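Local structure of nicotinate-nucleotide pyrophosphorylase (Francisella tularensis subsp. tularensis, 3TQV) at residues 106-109 / 110-114; 207-210 / 211-215. The protein probably converts quinolinate and 5-phospho-alpha-D-ribose 1-diphosphate into nicotinate ribonucleotide, carbon dioxide and diphosphate, a step of NAD biosynthesis. All blocks are in the same frame, centred on the assembly; numbering follows the deposited sequence.

Contact 1 of 2, residues 106-109 / 110-114; sequences AERT and ILNFI
The guanidinium of Arg-108 meets Leu-111 over one face and the Asn-112 side chain at its edge. Leu-111 CG lies 3.3 Å above the plane, offset toward the rim, and is 3.6 Å from Arg-108 CZ. Arg-108 leaves the helix with CG anti to its own nitrogen (chi1 -153°), and bends at chi2 and chi3 bring its head back over Leu-111. The Phe-113 ring offers its edge to Thr-109, with CE1 4.0 Å from Thr-109 CG2; the two side chains run alongside and point the same way. These are i to i+3 and i to i+4 neighbours on helix 100-130, here in the N-terminal quinolinate phosphoribosyltransferase domain, whose alpha-helical pitch is fixed by four consecutive main-chain bonds, from Ile-110 N to Ala-106 O (3.0 Å, N-H...O 174°) through Phe-113 N to Thr-109 O (3.2 Å, 144°). Ala-106 CB makes an apolar contact with Ile-110 CD1 at 3.9 Å, and the aliphatic CG of Glu-107 lies alongside Leu-111 CD2 at 4.0 Å. Phe-113 also stacks with Phe-63, Ile-110 packs on helix 61-71 and Leu-111 on strand 281-285. Arg-108 and Asn-112 pack against Arg-142 of the second subunit, a predicted substrate-binding residue.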
ATOM      1  N   ALA B 106      -6.725  -4.633 -19.463  1.00 19.19           N
ATOM      2  CA  ALA B 106      -6.173  -5.457 -18.391  1.00 19.31           C
ATOM      3  C   ALA B 106      -4.931  -4.812 -17.764  1.00 20.73           C
ATOM      4  O   ALA B 106      -4.665  -4.954 -16.557  1.00 14.01           O
ATOM      5  CB  ALA B 106      -5.837  -6.841 -18.917  1.00 12.51           C
ATOM      6  N   GLU B 107      -4.205  -4.079 -18.603  1.00 28.97           N
ATOM      7  CA  GLU B 107      -2.850  -3.636 -18.316  1.00 25.92           C
ATOM      8  C   GLU B 107      -2.585  -3.082 -16.910  1.00 30.17           C
ATOM      9  O   GLU B 107      -1.899  -3.710 -16.092  1.00 26.75           O
ATOM     10  CB  GLU B 107      -2.432  -2.599 -19.345  1.00 20.71           C
ATOM     11  CG  GLU B 107      -0.968  -2.262 -19.260  1.00 25.98           C
ATOM     12  CD  GLU B 107      -0.571  -1.162 -20.216  1.00 32.74           C
ATOM     13  OE1 GLU B 107      -1.201  -1.061 -21.291  1.00 31.15           O
ATOM     14  OE2 GLU B 107       0.366  -0.398 -19.889  1.00 21.87           O
ATOM     15  N   ARG B 108      -3.111  -1.886 -16.662  1.00 20.84           N
ATOM     16  CA  ARG B 108      -2.834  -1.129 -15.454  1.00 16.89           C
ATOM     17  C   ARG B 108      -3.132  -1.958 -14.187  1.00 19.39           C
ATOM     18  O   ARG B 108      -2.301  -2.036 -13.273  1.00 13.95           O
ATOM     19  CB  ARG B 108      -3.662   0.161 -15.487  1.00 10.64           C
ATOM     20  CG  ARG B 108      -3.108   1.346 -14.716  1.00 11.11           C
ATOM     21  CD  ARG B 108      -1.868   1.023 -13.916  1.00 15.51           C
ATOM     22  NE  ARG B 108      -0.687   1.152 -14.749  1.00 15.22           N
ATOM     23  CZ  ARG B 108       0.545   0.855 -14.361  1.00 15.50           C
ATOM     24  NH1 ARG B 108       0.767   0.403 -13.138  1.00 14.47           N
ATOM     25  NH2 ARG B 108       1.553   1.022 -15.201  1.00 16.47           N
ATOM     26  N   THR B 109      -4.312  -2.583 -14.153  1.00 16.99           N
ATOM     27  CA  THR B 109      -4.701  -3.444 -13.043  1.00 13.53           C
ATOM     28  C   THR B 109      -3.689  -4.568 -12.849  1.00 18.53           C
ATOM     29  O   THR B 109      -3.209  -4.783 -11.752  1.00 15.21           O
ATOM     30  CB  THR B 109      -6.134  -4.041 -13.230  1.00 13.93           C
ATOM     31  OG1 THR B 109      -7.081  -2.999 -13.498  1.00 20.62           O
ATOM     32  CG2 THR B 109      -6.582  -4.789 -11.990  1.00 11.71           C
ATOM     33  N   ILE B 110      -3.356  -5.288 -13.911  1.00 23.22           N
ATOM     34  CA  ILE B 110      -2.363  -6.357 -13.787  1.00 23.23           C
ATOM     35  C   ILE B 110      -1.084  -5.869 -13.116  1.00 26.40           C
ATOM     36  O   ILE B 110      -0.651  -6.410 -12.093  1.00 23.64           O
ATOM     37  CB  ILE B 110      -1.958  -6.952 -15.139  1.00 18.07           C
ATOM     38  CG1 ILE B 110      -3.126  -7.716 -15.760  1.00 22.02           C
ATOM     39  CG2 ILE B 110      -0.775  -7.872 -14.955  1.00 19.09           C
ATOM     40  CD1 ILE B 110      -2.775  -8.380 -17.107  1.00 22.61           C
ATOM     41  N   LEU B 111      -0.466  -4.843 -13.685  1.00 39.06           N
ATOM     42  CA  LEU B 111       0.821  -4.464 -13.150  1.00 37.93           C
ATOM     43  C   LEU B 111       0.743  -3.689 -11.833  1.00 39.60           C
ATOM     44  O   LEU B 111       1.721  -3.624 -11.090  1.00 41.89           O
ATOM     45  CB  LEU B 111       1.756  -3.867 -14.214  1.00 34.78           C
ATOM     46  CG  LEU B 111       1.627  -2.558 -14.964  1.00 37.53           C
ATOM     47  CD1 LEU B 111       2.690  -1.604 -14.464  1.00 37.76           C
ATOM     48  CD2 LEU B 111       1.850  -2.847 -16.431  1.00 41.06           C
ATOM     49  N   ASN B 112      -0.434  -3.168 -11.505  1.00 28.62           N
ATOM     50  CA  ASN B 112      -0.643  -2.621 -10.164  1.00 21.20           C
ATOM     51  C   ASN B 112      -0.602  -3.684  -9.070  1.00 26.97           C
ATOM     52  O   ASN B 112      -0.253  -3.399  -7.926  1.00 30.82           O
ATOM     53  CB  ASN B 112      -1.946  -1.834 -10.071  1.00 21.71           C
ATOM     54  CG  ASN B 112      -1.797  -0.417 -10.565  1.00 22.77           C
ATOM     55  OD1 ASN B 112      -2.782   0.287 -10.770  1.00 22.71           O
ATOM     56  ND2 ASN B 112      -0.560   0.004 -10.779  1.00 23.21           N
ATOM     57  N   PHE B 113      -0.969  -4.912  -9.410  1.00 23.29           N
ATOM     58  CA  PHE B 113      -0.841  -5.996  -8.443  1.00 24.33           C
ATOM     59  C   PHE B 113       0.587  -6.538  -8.345  1.00 25.14           C
ATOM     60  O   PHE B 113       1.085  -6.808  -7.246  1.00 25.27           O
ATOM     61  CB  PHE B 113      -1.818  -7.129  -8.739  1.00 20.90           C
ATOM     62  CG  PHE B 113      -3.192  -6.907  -8.180  1.00 20.88           C
ATOM     63  CD1 PHE B 113      -4.222  -6.484  -8.995  1.00 17.00           C
ATOM     64  CD2 PHE B 113      -3.454  -7.142  -6.844  1.00 21.33           C
ATOM     65  CE1 PHE B 113      -5.479  -6.310  -8.497  1.00 20.42           C
ATOM     66  CE2 PHE B 113      -4.723  -6.967  -6.338  1.00 15.16           C
ATOM     67  CZ  PHE B 113      -5.736  -6.548  -7.160  1.00 19.65           C
ATOM     68  N   ILE B 114       1.249  -6.692  -9.483  1.00 16.53           N
ATOM     69  CA  ILE B 114       2.617  -7.186  -9.457  1.00 16.79           C
ATOM     70  C   ILE B 114       3.518  -6.146  -8.797  1.00 12.78           C
ATOM     71  O   ILE B 114       4.308  -6.484  -7.925  1.00 11.58           O
ATOM     72  CB  ILE B 114       3.143  -7.547 -10.869  1.00 11.68           C
ATOM     73  CG1 ILE B 114       2.059  -8.237 -11.685  1.00 12.84           C
ATOM     74  CG2 ILE B 114       4.337  -8.457 -10.774  1.00 10.12           C
ATOM     75  CD1 ILE B 114       1.375  -9.341 -10.954  1.00 21.12           C
TER

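Contact 2 of 2, residues 207-210 / 211-215; sequences NLDE and LNQAI
This is a local contact over the opening turns of helix 208-216, the helical member of the beta-alpha-beta unit formed with strands 200-205 and 221-225 in the barrel-type C-terminal domain. Four i to i+4 main-chain bonds establish it. The first, from Leu-211 N to Asn-207 O, is the most bent (3.1 Å, N-H...O 140°), as the chain enters the helix. Next come Asn-212 N to Leu-208 O (3.0 Å), Gln-213 N to Asp-209 O (3.2 Å) and Ala-214 N to Glu-210 O (3.0 Å).

Asn-207 holds the N-cap position, yet its side chain makes no capping bond. Instead Glu-210, three residues on, turns its carboxylate back toward the start of the helix: OE1 accepts a hydrogen bond from Thr-206 N and a weak one, 3.4 Å long, from Asn-207 N. The second of these is half of a capping box, lacking the reciprocal bond from the Asn-207 side chain. The amino end of the helix would tend to stabilise this carboxylate, whereas the side chains of Glu-204 and Asp-225, predicted substrate-binding residues each about 7 Å from that of Glu-210, would tend to oppose its charge.

On the solvent side, Asp-209 carries CG anti to its backbone nitrogen (chi1 177°), which sends the carboxylate along the helix toward Gln-213. OD2 comes within 4.0 Å of Gln-213 CG. Leu-211, on the buried side, has CB 3.3 Å from Leu-208 O.

Leu-211 and Ala-214 rest on Val-222 of strand 221-225, Leu-208 and Asn-212 lean on helix 229-239, and Glu-210 and Gln-213 touch Ile-185 of helix 185-195, placing helix 208-216 between its two neighbours on the outside of the parallel sheet.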
ATOM      1  N   ASN B 207      10.699  -5.289  29.748  1.00 34.94           N
ATOM      2  CA  ASN B 207      11.709  -5.550  30.765  1.00 40.19           C
ATOM      3  C   ASN B 207      12.269  -6.955  30.736  1.00 35.87           C
ATOM      4  O   ASN B 207      11.597  -7.898  30.333  1.00 35.10           O
ATOM      5  CB  ASN B 207      11.108  -5.380  32.159  1.00 38.79           C
ATOM      6  CG  ASN B 207      10.915  -3.950  32.535  1.00 41.14           C
ATOM      7  OD1 ASN B 207      10.000  -3.619  33.294  1.00 48.17           O
ATOM      8  ND2 ASN B 207      11.770  -3.078  32.018  1.00 47.27           N
ATOM      9  N   LEU B 208      13.488  -7.098  31.233  1.00 27.43           N
ATOM     10  CA  LEU B 208      14.014  -8.409  31.548  1.00 26.21           C
ATOM     11  C   LEU B 208      13.187  -9.054  32.657  1.00 31.49           C
ATOM     12  O   LEU B 208      12.976 -10.268  32.647  1.00 34.27           O
ATOM     13  CB  LEU B 208      15.469  -8.314  31.982  1.00 27.91           C
ATOM     14  CG  LEU B 208      16.427  -7.788  30.925  1.00 30.43           C
ATOM     15  CD1 LEU B 208      17.774  -7.512  31.564  1.00 23.65           C
ATOM     16  CD2 LEU B 208      16.532  -8.794  29.792  1.00 22.24           C
ATOM     17  N   ASP B 209      12.722  -8.252  33.612  1.00 29.01           N
ATOM     18  CA  ASP B 209      11.870  -8.791  34.666  1.00 30.10           C
ATOM     19  C   ASP B 209      10.549  -9.319  34.130  1.00 27.00           C
ATOM     20  O   ASP B 209      10.101 -10.380  34.539  1.00 30.43           O
ATOM     21  CB  ASP B 209      11.578  -7.772  35.773  1.00 28.05           C
ATOM     22  CG  ASP B 209      10.636  -8.334  36.824  1.00 34.03           C
ATOM     23  OD1 ASP B 209      11.127  -8.755  37.889  1.00 33.25           O
ATOM     24  OD2 ASP B 209       9.416  -8.393  36.571  1.00 35.00           O
ATOM     25  N   GLU B 210       9.908  -8.574  33.241  1.00 31.24           N
ATOM     26  CA  GLU B 210       8.698  -9.091  32.621  1.00 33.17           C
ATOM     27  C   GLU B 210       9.011 -10.373  31.843  1.00 31.37           C
ATOM     28  O   GLU B 210       8.186 -11.284  31.768  1.00 31.87           O
ATOM     29  CB  GLU B 210       8.042  -8.045  31.715  1.00 29.31           C
ATOM     30  CG  GLU B 210       7.039  -7.134  32.420  1.00 34.94           C
ATOM     31  CD  GLU B 210       6.671  -5.917  31.586  1.00 37.86           C
ATOM     32  OE1 GLU B 210       7.407  -5.627  30.612  1.00 34.51           O
ATOM     33  OE2 GLU B 210       5.656  -5.251  31.900  1.00 36.57           O
ATOM     34  N   LEU B 211      10.213 -10.453  31.283  1.00 20.20           N
ATOM     35  CA  LEU B 211      10.575 -11.625  30.498  1.00 19.11           C
ATOM     36  C   LEU B 211      10.606 -12.864  31.382  1.00 21.36           C
ATOM     37  O   LEU B 211      10.105 -13.928  31.006  1.00 25.11           O
ATOM     38  CB  LEU B 211      11.927 -11.435  29.799  1.00 18.14           C
ATOM     39  CG  LEU B 211      12.429 -12.731  29.141  1.00 16.53           C
ATOM     40  CD1 LEU B 211      11.554 -13.065  27.950  1.00 15.50           C
ATOM     41  CD2 LEU B 211      13.890 -12.625  28.729  1.00 11.78           C
ATOM     42  N   ASN B 212      11.203 -12.710  32.561  1.00 21.01           N
ATOM     43  CA  ASN B 212      11.261 -13.790  33.531  1.00 22.67           C
ATOM     44  C   ASN B 212       9.863 -14.259  33.912  1.00 26.51           C
ATOM     45  O   ASN B 212       9.583 -15.457  33.972  1.00 26.39           O
ATOM     46  CB  ASN B 212      12.096 -13.377  34.747  1.00 25.35           C
ATOM     47  CG  ASN B 212      13.571 -13.245  34.408  1.00 18.83           C
ATOM     48  OD1 ASN B 212      14.050 -13.886  33.480  1.00 23.96           O
ATOM     49  ND2 ASN B 212      14.290 -12.403  35.140  1.00 11.42           N
ATOM     50  N   GLN B 213       8.979 -13.297  34.132  1.00 29.62           N
ATOM     51  CA  GLN B 213       7.586 -13.597  34.397  1.00 34.16           C
ATOM     52  C   GLN B 213       6.977 -14.479  33.303  1.00 34.70           C
ATOM     53  O   GLN B 213       6.411 -15.537  33.573  1.00 33.63           O
ATOM     54  CB  GLN B 213       6.786 -12.299  34.519  1.00 32.36           C
ATOM     55  CG  GLN B 213       7.091 -11.489  35.771  1.00 34.21           C
ATOM     56  CD  GLN B 213       6.166 -10.295  35.918  1.00 37.43           C
ATOM     57  OE1 GLN B 213       6.614  -9.162  36.037  1.00 37.41           O
ATOM     58  NE2 GLN B 213       4.869 -10.549  35.907  1.00 37.38           N
ATOM     59  N   ALA B 214       7.095 -14.026  32.064  1.00 18.31           N
ATOM     60  CA  ALA B 214       6.444 -14.689  30.950  1.00 15.51           C
ATOM     61  C   ALA B 214       7.042 -16.071  30.771  1.00 20.89           C
ATOM     62  O   ALA B 214       6.341 -17.020  30.411  1.00 20.21           O
ATOM     63  CB  ALA B 214       6.580 -13.863  29.696  1.00 14.76           C
ATOM     64  N   ILE B 215       8.340 -16.179  31.039  1.00 25.25           N
ATOM     65  CA  ILE B 215       9.029 -17.469  31.046  1.00 24.65           C
ATOM     66  C   ILE B 215       8.505 -18.336  32.189  1.00 29.53           C
ATOM     67  O   ILE B 215       8.229 -19.524  32.006  1.00 31.26           O
ATOM     68  CB  ILE B 215      10.556 -17.272  31.181  1.00 25.15           C
ATOM     69  CG1 ILE B 215      11.149 -16.869  29.833  1.00 23.62           C
ATOM     70  CG2 ILE B 215      11.241 -18.522  31.743  1.00 24.72           C
ATOM     71  CD1 ILE B 215      12.619 -16.609  29.870  1.00 21.23           C
TER

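In the fold
From the N terminus, the chain passes helix 16-31, strand 45-52, helix 61-71 and strands 76-79 and 92-97 before contact 1, within helix 100-130. Contact 1 closes no loop, its segments being consecutive, but the helix carrying it joins helices 16-31 and 61-71 to the last strand, 281-285. The chain then enters the parallel sheet and, after strand 200-205, forms contact 2, also gapless, before returning through strand 221-225. The contacts follow in series, neither nested nor crossing. Their centres are about 48 Å apart, on opposite sides of the chain's centre: three residues of contact 1 touch the second subunit, whereas contact 2 touches no other chain of the assembly.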